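Local coordinates for peroxisomal fatty acid beta-oxidation multifunctional protein MFP2 (Arabidopsis thaliana, PDB 2WTB), which carries out successive steps of peroxisomal fatty acid beta-oxidation, combining enoyl-CoA hydratase and 3-hydroxyacyl-CoA dehydrogenase activities in one chain, at residues A[628-633]-A[688-693]; A[641-646]-A[701-706]; A[682-687]-A[707-712]. One frame throughout, in Å; residues are numbered along the deposited sequence.

Contact 1: A[628-633]-A[688-693]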
# COMPACT_ATOMS: atom_id res chain seq x y z
N ILE A 628 -10.33 18.40 -13.44
CA ILE A 628 -10.30 17.05 -12.90
C ILE A 628 -11.35 16.17 -13.57
O ILE A 628 -11.05 15.07 -14.02
CB ILE A 628 -10.52 17.06 -11.37
CG1 ILE A 628 -9.33 17.72 -10.67
CG2 ILE A 628 -10.73 15.65 -10.85
CD1 ILE A 628 -9.56 17.99 -9.20
N GLU A 629 -12.58 16.68 -13.65
CA GLU A 629 -13.68 15.88 -14.19
C GLU A 629 -13.51 15.51 -15.65
O GLU A 629 -13.93 14.43 -16.07
CB GLU A 629 -15.02 16.59 -13.96
CG GLU A 629 -15.52 16.52 -12.53
CD GLU A 629 -17.01 16.77 -12.41
OE1 GLU A 629 -17.63 17.21 -13.40
OE2 GLU A 629 -17.57 16.53 -11.31
N MET A 630 -12.90 16.39 -16.43
CA MET A 630 -12.69 16.13 -17.86
C MET A 630 -11.44 15.29 -18.10
O MET A 630 -11.24 14.75 -19.18
CB MET A 630 -12.59 17.44 -18.64
CG MET A 630 -13.85 18.29 -18.60
SD MET A 630 -13.85 19.63 -19.82
CE MET A 630 -14.03 18.69 -21.33
N THR A 631 -10.61 15.17 -17.07
CA THR A 631 -9.36 14.43 -17.19
C THR A 631 -9.47 13.03 -16.60
O THR A 631 -8.73 12.12 -16.99
CB THR A 631 -8.20 15.20 -16.51
OG1 THR A 631 -8.00 16.45 -17.16
CG2 THR A 631 -6.91 14.40 -16.57
N PHE A 632 -10.41 12.85 -15.68
CA PHE A 632 -10.52 11.59 -14.95
C PHE A 632 -11.73 10.74 -15.33
O PHE A 632 -11.68 9.51 -15.26
CB PHE A 632 -10.50 11.84 -13.44
CG PHE A 632 -9.12 12.00 -12.88
CD1 PHE A 632 -8.33 10.89 -12.63
CD2 PHE A 632 -8.61 13.25 -12.63
CE1 PHE A 632 -7.06 11.04 -12.12
CE2 PHE A 632 -7.34 13.41 -12.11
CZ PHE A 632 -6.56 12.30 -11.86
N PHE A 633 -12.82 11.39 -15.72
CA PHE A 633 -14.01 10.67 -16.14
C PHE A 633 -13.75 9.80 -17.37
O PHE A 633 -14.28 8.69 -17.46
CB PHE A 633 -15.18 11.64 -16.38
CG PHE A 633 -15.88 12.06 -15.12
CD1 PHE A 633 -15.20 12.11 -13.92
CD2 PHE A 633 -17.22 12.42 -15.15
CE1 PHE A 633 -15.84 12.50 -12.76
CE2 PHE A 633 -17.87 12.81 -13.99
CZ PHE A 633 -17.18 12.85 -12.79
N ASP A 688 -21.56 12.34 -21.56
CA ASP A 688 -22.30 12.38 -22.82
C ASP A 688 -22.36 13.80 -23.36
O ASP A 688 -22.24 14.02 -24.57
CB ASP A 688 -23.71 11.82 -22.64
CG ASP A 688 -24.46 11.70 -23.95
OD1 ASP A 688 -23.82 11.81 -25.02
OD2 ASP A 688 -25.69 11.50 -23.92
N GLU A 689 -22.55 14.76 -22.46
CA GLU A 689 -22.58 16.17 -22.85
C GLU A 689 -21.30 16.54 -23.58
O GLU A 689 -21.32 17.35 -24.50
CB GLU A 689 -22.77 17.06 -21.62
CG GLU A 689 -24.12 16.91 -20.94
N TRP A 690 -20.19 15.94 -23.17
CA TRP A 690 -18.90 16.21 -23.79
C TRP A 690 -18.76 15.47 -25.11
O TRP A 690 -18.20 15.99 -26.08
CB TRP A 690 -17.75 15.85 -22.86
CG TRP A 690 -17.76 16.62 -21.58
CD1 TRP A 690 -18.25 17.88 -21.38
CD2 TRP A 690 -17.24 16.19 -20.31
NE1 TRP A 690 -18.07 18.26 -20.07
CE2 TRP A 690 -17.46 17.24 -19.39
CE3 TRP A 690 -16.62 15.02 -19.86
CZ2 TRP A 690 -17.07 17.15 -18.06
CZ3 TRP A 690 -16.24 14.94 -18.54
CH2 TRP A 690 -16.47 16.00 -17.65
N SER A 691 -19.26 14.24 -25.16
CA SER A 691 -19.23 13.45 -26.38
C SER A 691 -19.97 14.17 -27.50
O SER A 691 -19.53 14.18 -28.64
CB SER A 691 -19.85 12.07 -26.14
OG SER A 691 -19.81 11.29 -27.32
N LYS A 692 -21.10 14.79 -27.14
CA LYS A 692 -21.91 15.52 -28.11
C LYS A 692 -21.46 16.97 -28.22
O LYS A 692 -22.25 17.85 -28.55
CB LYS A 692 -23.38 15.49 -27.70
CG LYS A 692 -23.98 14.10 -27.58
CD LYS A 692 -25.42 14.16 -27.09
CE LYS A 692 -26.03 12.77 -26.97
NZ LYS A 692 -27.40 12.82 -26.41
N ALA A 693 -20.18 17.23 -27.95
CA ALA A 693 -19.66 18.59 -27.98
C ALA A 693 -18.16 18.66 -28.20
O ALA A 693 -17.60 19.75 -28.32
CB ALA A 693 -20.05 19.33 -26.70

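Contact 2: A[641-646]-A[701-706]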
# COMPACT_ATOMS: atom_id res chain seq x y z
N ARG A 641 -14.47 -0.21 -19.45
CA ARG A 641 -14.20 -1.07 -20.60
C ARG A 641 -13.34 -2.25 -20.14
O ARG A 641 -13.63 -3.41 -20.43
CB ARG A 641 -13.47 -0.30 -21.70
CG ARG A 641 -14.26 0.84 -22.31
CD ARG A 641 -13.55 1.38 -23.55
NE ARG A 641 -14.36 2.37 -24.27
CZ ARG A 641 -14.24 3.68 -24.11
NH1 ARG A 641 -13.35 4.17 -23.25
NH2 ARG A 641 -15.00 4.51 -24.81
N VAL A 642 -12.27 -1.93 -19.41
CA VAL A 642 -11.38 -2.95 -18.87
C VAL A 642 -12.11 -3.92 -17.96
O VAL A 642 -11.92 -5.13 -18.03
CB VAL A 642 -10.20 -2.31 -18.10
CG1 VAL A 642 -9.54 -3.33 -17.19
CG2 VAL A 642 -9.20 -1.72 -19.07
N PHE A 643 -12.97 -3.37 -17.09
CA PHE A 643 -13.71 -4.18 -16.14
C PHE A 643 -14.76 -5.04 -16.82
O PHE A 643 -14.96 -6.21 -16.47
CB PHE A 643 -14.36 -3.30 -15.08
CG PHE A 643 -15.14 -4.05 -14.06
CD1 PHE A 643 -14.58 -5.14 -13.40
CD2 PHE A 643 -16.43 -3.67 -13.73
CE1 PHE A 643 -15.30 -5.84 -12.45
CE2 PHE A 643 -17.15 -4.37 -12.78
CZ PHE A 643 -16.59 -5.45 -12.14
N ALA A 644 -15.44 -4.46 -17.80
CA ALA A 644 -16.50 -5.16 -18.52
C ALA A 644 -15.94 -6.26 -19.41
O ALA A 644 -16.47 -7.37 -19.44
CB ALA A 644 -17.30 -4.18 -19.36
N GLU A 645 -14.86 -5.96 -20.12
CA GLU A 645 -14.24 -6.91 -21.03
C GLU A 645 -13.66 -8.12 -20.29
O GLU A 645 -13.27 -9.11 -20.92
CB GLU A 645 -13.14 -6.23 -21.85
CG GLU A 645 -13.67 -5.24 -22.87
CD GLU A 645 -12.56 -4.45 -23.52
OE1 GLU A 645 -11.38 -4.78 -23.29
OE2 GLU A 645 -12.87 -3.50 -24.27
N GLY A 646 -13.61 -8.05 -18.97
CA GLY A 646 -13.08 -9.14 -18.17
C GLY A 646 -11.58 -9.08 -18.02
O GLY A 646 -10.97 -9.99 -17.46
N CYS A 701 -18.80 4.30 -22.78
CA CYS A 701 -18.80 2.94 -23.30
C CYS A 701 -20.07 2.22 -22.86
O CYS A 701 -20.65 2.53 -21.82
CB CYS A 701 -17.56 2.18 -22.82
SG CYS A 701 -17.56 1.74 -21.07
N ALA A 702 -20.50 1.25 -23.67
CA ALA A 702 -21.75 0.53 -23.43
C ALA A 702 -21.99 0.18 -21.97
O ALA A 702 -23.09 0.36 -21.45
CB ALA A 702 -21.81 -0.73 -24.30
N PHE A 703 -20.96 -0.34 -21.31
CA PHE A 703 -21.06 -0.73 -19.90
C PHE A 703 -21.45 0.44 -19.00
O PHE A 703 -22.36 0.33 -18.19
CB PHE A 703 -19.75 -1.36 -19.43
CG PHE A 703 -19.72 -1.69 -17.96
CD1 PHE A 703 -20.26 -2.87 -17.49
CD2 PHE A 703 -19.15 -0.81 -17.06
CE1 PHE A 703 -20.23 -3.17 -16.14
CE2 PHE A 703 -19.11 -1.11 -15.71
CZ PHE A 703 -19.66 -2.29 -15.25
N LEU A 704 -20.76 1.57 -19.16
CA LEU A 704 -21.02 2.74 -18.33
C LEU A 704 -22.40 3.31 -18.61
O LEU A 704 -23.14 3.66 -17.69
CB LEU A 704 -19.95 3.82 -18.57
CG LEU A 704 -19.75 4.88 -17.49
CD1 LEU A 704 -18.53 5.72 -17.79
CD2 LEU A 704 -20.98 5.76 -17.33
N ALA A 705 -22.75 3.41 -19.89
CA ALA A 705 -24.03 3.98 -20.30
C ALA A 705 -25.21 3.20 -19.72
O ALA A 705 -26.10 3.77 -19.11
CB ALA A 705 -24.12 4.04 -21.81
N GLU A 706 -25.19 1.88 -19.92
CA GLU A 706 -26.29 1.03 -19.49
C GLU A 706 -26.47 1.08 -17.97
O GLU A 706 -27.59 1.05 -17.47
CB GLU A 706 -26.07 -0.41 -19.95
CG GLU A 706 -27.31 -1.10 -20.50
CD GLU A 706 -28.38 -1.33 -19.45
OE1 GLU A 706 -28.02 -1.54 -18.27
OE2 GLU A 706 -29.58 -1.31 -19.80

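Contact 3: A[682-687]-A[707-712]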
# COMPACT_ATOMS: atom_id res chain seq x y z
N TYR A 682 -24.41 10.60 -12.86
CA TYR A 682 -23.72 11.87 -13.06
C TYR A 682 -22.61 11.73 -14.10
O TYR A 682 -22.63 12.40 -15.13
CB TYR A 682 -23.14 12.37 -11.73
CG TYR A 682 -22.39 13.68 -11.84
CD1 TYR A 682 -23.02 14.88 -11.55
CD2 TYR A 682 -21.06 13.71 -12.24
CE1 TYR A 682 -22.34 16.08 -11.65
CE2 TYR A 682 -20.37 14.91 -12.34
CZ TYR A 682 -21.02 16.09 -12.04
OH TYR A 682 -20.33 17.28 -12.14
N ILE A 683 -21.65 10.85 -13.81
CA ILE A 683 -20.53 10.61 -14.72
C ILE A 683 -21.02 10.34 -16.14
O ILE A 683 -20.42 10.82 -17.11
CB ILE A 683 -19.67 9.42 -14.24
CG1 ILE A 683 -19.08 9.72 -12.86
CG2 ILE A 683 -18.56 9.13 -15.23
CD1 ILE A 683 -18.14 8.65 -12.35
N TYR A 684 -22.09 9.57 -16.26
CA TYR A 684 -22.69 9.27 -17.56
C TYR A 684 -23.22 10.54 -18.22
O TYR A 684 -22.80 10.91 -19.32
CB TYR A 684 -23.81 8.24 -17.41
CG TYR A 684 -24.62 8.00 -18.66
CD1 TYR A 684 -24.04 7.46 -19.80
CD2 TYR A 684 -25.98 8.30 -18.70
CE1 TYR A 684 -24.78 7.24 -20.95
CE2 TYR A 684 -26.73 8.07 -19.83
CZ TYR A 684 -26.13 7.54 -20.96
OH TYR A 684 -26.87 7.32 -22.09
N SER A 685 -24.14 11.21 -17.53
CA SER A 685 -24.77 12.42 -18.05
C SER A 685 -23.73 13.47 -18.46
O SER A 685 -23.89 14.14 -19.48
CB SER A 685 -25.72 13.01 -17.00
OG SER A 685 -26.26 14.25 -17.44
N ARG A 686 -22.68 13.60 -17.66
CA ARG A 686 -21.64 14.59 -17.91
C ARG A 686 -20.73 14.16 -19.05
O ARG A 686 -20.26 14.99 -19.83
CB ARG A 686 -20.82 14.82 -16.64
CG ARG A 686 -19.86 16.00 -16.71
CD ARG A 686 -20.51 17.31 -16.31
NE ARG A 686 -21.62 17.68 -17.19
CZ ARG A 686 -22.90 17.49 -16.89
NH1 ARG A 686 -23.25 16.95 -15.74
NH2 ARG A 686 -23.84 17.85 -17.76
N LEU A 687 -20.49 12.86 -19.15
CA LEU A 687 -19.58 12.32 -20.16
C LEU A 687 -20.23 12.30 -21.54
O LEU A 687 -19.54 12.26 -22.56
CB LEU A 687 -19.12 10.91 -19.76
CG LEU A 687 -17.73 10.44 -20.17
CD1 LEU A 687 -16.73 11.58 -20.18
CD2 LEU A 687 -17.25 9.34 -19.23
N ARG A 707 -25.36 1.17 -17.25
CA ARG A 707 -25.40 1.23 -15.79
C ARG A 707 -25.71 2.63 -15.27
O ARG A 707 -26.38 2.78 -14.25
CB ARG A 707 -24.09 0.73 -15.19
CG ARG A 707 -23.92 -0.78 -15.23
CD ARG A 707 -22.84 -1.24 -14.27
NE ARG A 707 -22.79 -2.70 -14.17
CZ ARG A 707 -22.03 -3.36 -13.30
NH1 ARG A 707 -21.26 -2.69 -12.46
NH2 ARG A 707 -22.05 -4.68 -13.28
N GLY A 708 -25.21 3.64 -15.97
CA GLY A 708 -25.40 5.02 -15.57
C GLY A 708 -26.85 5.45 -15.59
O GLY A 708 -27.32 6.14 -14.69
N SER A 709 -27.57 5.03 -16.63
CA SER A 709 -28.97 5.38 -16.78
C SER A 709 -29.81 4.83 -15.63
O SER A 709 -30.70 5.51 -15.12
CB SER A 709 -29.51 4.86 -18.11
OG SER A 709 -28.74 5.36 -19.19
N LYS A 710 -29.52 3.59 -15.23
CA LYS A 710 -30.26 2.95 -14.15
C LYS A 710 -29.78 3.43 -12.79
O LYS A 710 -30.37 3.11 -11.76
CB LYS A 710 -30.12 1.43 -14.25
CG LYS A 710 -30.54 0.85 -15.59
N GLY A 711 -28.70 4.22 -12.79
CA GLY A 711 -28.15 4.77 -11.56
C GLY A 711 -27.56 3.72 -10.64
O GLY A 711 -27.43 3.94 -9.44
N VAL A 712 -27.20 2.57 -11.21
CA VAL A 712 -26.63 1.47 -10.44
C VAL A 712 -25.12 1.63 -10.26
O VAL A 712 -24.49 2.45 -10.93
CB VAL A 712 -26.93 0.11 -11.10
CG1 VAL A 712 -28.42 -0.16 -11.11
CG2 VAL A 712 -26.37 0.08 -12.52

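Contact 1: A[628-633]-A[688-693]
Met630 and Trp690 mark the point where the helical segments 628-633 and 688-693 pass each other almost at a right angle, at 89°, with their axes 12.0 Å apart at closest approach. That distance is bridged chiefly by one indole, that of Trp690. Trp690 has CG anti to its carbonyl carbon (chi1 -61°), which carries the ring system out to the far helix with the six-membered ring leading. Met630 lies over one face of that ring: Met630 CG stands 3.7 Å from the centroid of the Trp690 six-membered ring, close enough to the normal to count as a CH-pi contact, though offset toward the rim. Beyond CG the methionine chain bends at chi3 (70°). Met630 SD comes to 4.6 Å from the centroid of the Trp690 five-membered ring, in an oblique approach, and Met630 CE also nears the carbons shared by the two rings. Two other residues meet the rim of the indole near its plane. The carbonyl oxygen Glu629 O is 3.4 Å from Trp690 CH2, while Phe633 CB lies 4.1 Å from Trp690 CZ3. The carboxylate of Glu629 is engaged by the hydroxyl of Tyr682, on the helix that bears Trp690, and Met630 also leans on Leu512 of helix 498-514. Replacing the indole of Trp690 by an alanine methyl is likely to open a gap between the two helices and leave Met630 without the aromatic face it packs on. The sulfur beside the indole makes this a Met-aromatic contact, reinforced by the CH-pi contact of CG, and it joins two nearly perpendicular helices in the all-helical C-terminal part of the chain.

Contact 2: A[641-646]-A[701-706]
Apolar packing joins Ala644 and Phe643, near the end of helix 624-644, to Phe703 in the first turn of helix 702-710. The methyl group of Ala644 rests against the root of the phenylalanine, with its CB 3.7 Å from Phe703 CB and about as near to CG and CD1. Farther out, the tip of the same ring meets Phe643: Phe703 CZ is 3.8 Å from Phe643 CD2 and comes to the edge of the Phe643 ring. The two ring planes stand at 87°, but their oblique offset makes the pair neither a stack nor a regular edge-to-face contact.

A second kind of contact sets a charged side chain against a cysteine. The CB of Arg641 points away from the other segment, yet its chain, extended from CG to NE, runs alongside Cys701. There Cys701 CB sits over one face of the guanidinium, 3.5 Å from Arg641 NE, and Cys701 SG packs on Arg641 CG at 3.6 Å. The charge itself is answered by a salt bridge to Glu638.

One hydrogen bond from backbone to side chain adds to the join: Cys701 N to Asn637 OD1 of helix 624-644. Cys701 occupies the N-cap position of helix 702-710, and Gly646, with positive phi, closes the other segment in a Schellman motif: the contact sets the C-terminal end of one helix beside the start of another.

Contact 3: A[682-687]-A[707-712]
Tyr684 and Gly708 bring together the backbones of helix 682-687 and segment 707-712, whose first four residues are the end of a helix, with their CA atoms 5.4 Å apart. Glycine makes this possible. Tyr684 CB lies 4.0 Å from Gly708 CA, and a beta carbon on Gly708 would point toward segment 682-687 and clash with Tyr684 CB. Shortly beyond this point the second helix stops: Gly711 has positive phi, and the bonds Gly711 N to Gly708 O and Val712 N to Arg707 O form a Schellman motif.

From the close approach the tyrosine ring continues past Gly708 to Ser709. Its CG is anti to the backbone N (chi1 172°), which lays the ring along the flank of the neighbouring helix. Ser709 OG then comes obliquely to the ring, nearest at Tyr684 CE2, 3.4 Å away. The serine hydroxyl is turned back beside its own backbone N (chi1 -57°) and is hydrogen-bonded to Ala705 O, one turn earlier. Leu704 and Ala705 of the same helix, together with Pro700, also touch Tyr684.

The chemistry is therefore that of shape rather than polarity. Although Tyr684 OH and Ser709 OG are neighbours, they stand 4.0 Å apart and are not bonded; the serine spends its hydroxyl within its own helix, and the association across the segments rests on van der Waals contact of Tyr684 with Gly708 and Ser709.

How the contacts relate
Followed from the N terminus, the chain runs along helix 624-644, which carries 628-633 and leads into 641-646, passes through helix 680-694 with 682-687 and 688-693, and reaches helix 702-710, on and around which lie 701-706 and 707-712. Contacts 1 and 2 each close a mostly helical loop of 54 residues, contact 3 a short one of 19. The segments alternate, so every pair of contacts crosses and none nests. Three helices are thus tied pairwise. Contact 3 touches both others, through Phe633 against Ile683 and Ala705 against Tyr684, whereas contacts 1 and 2, with centres about 17 Å apart, are joined through the helix they share.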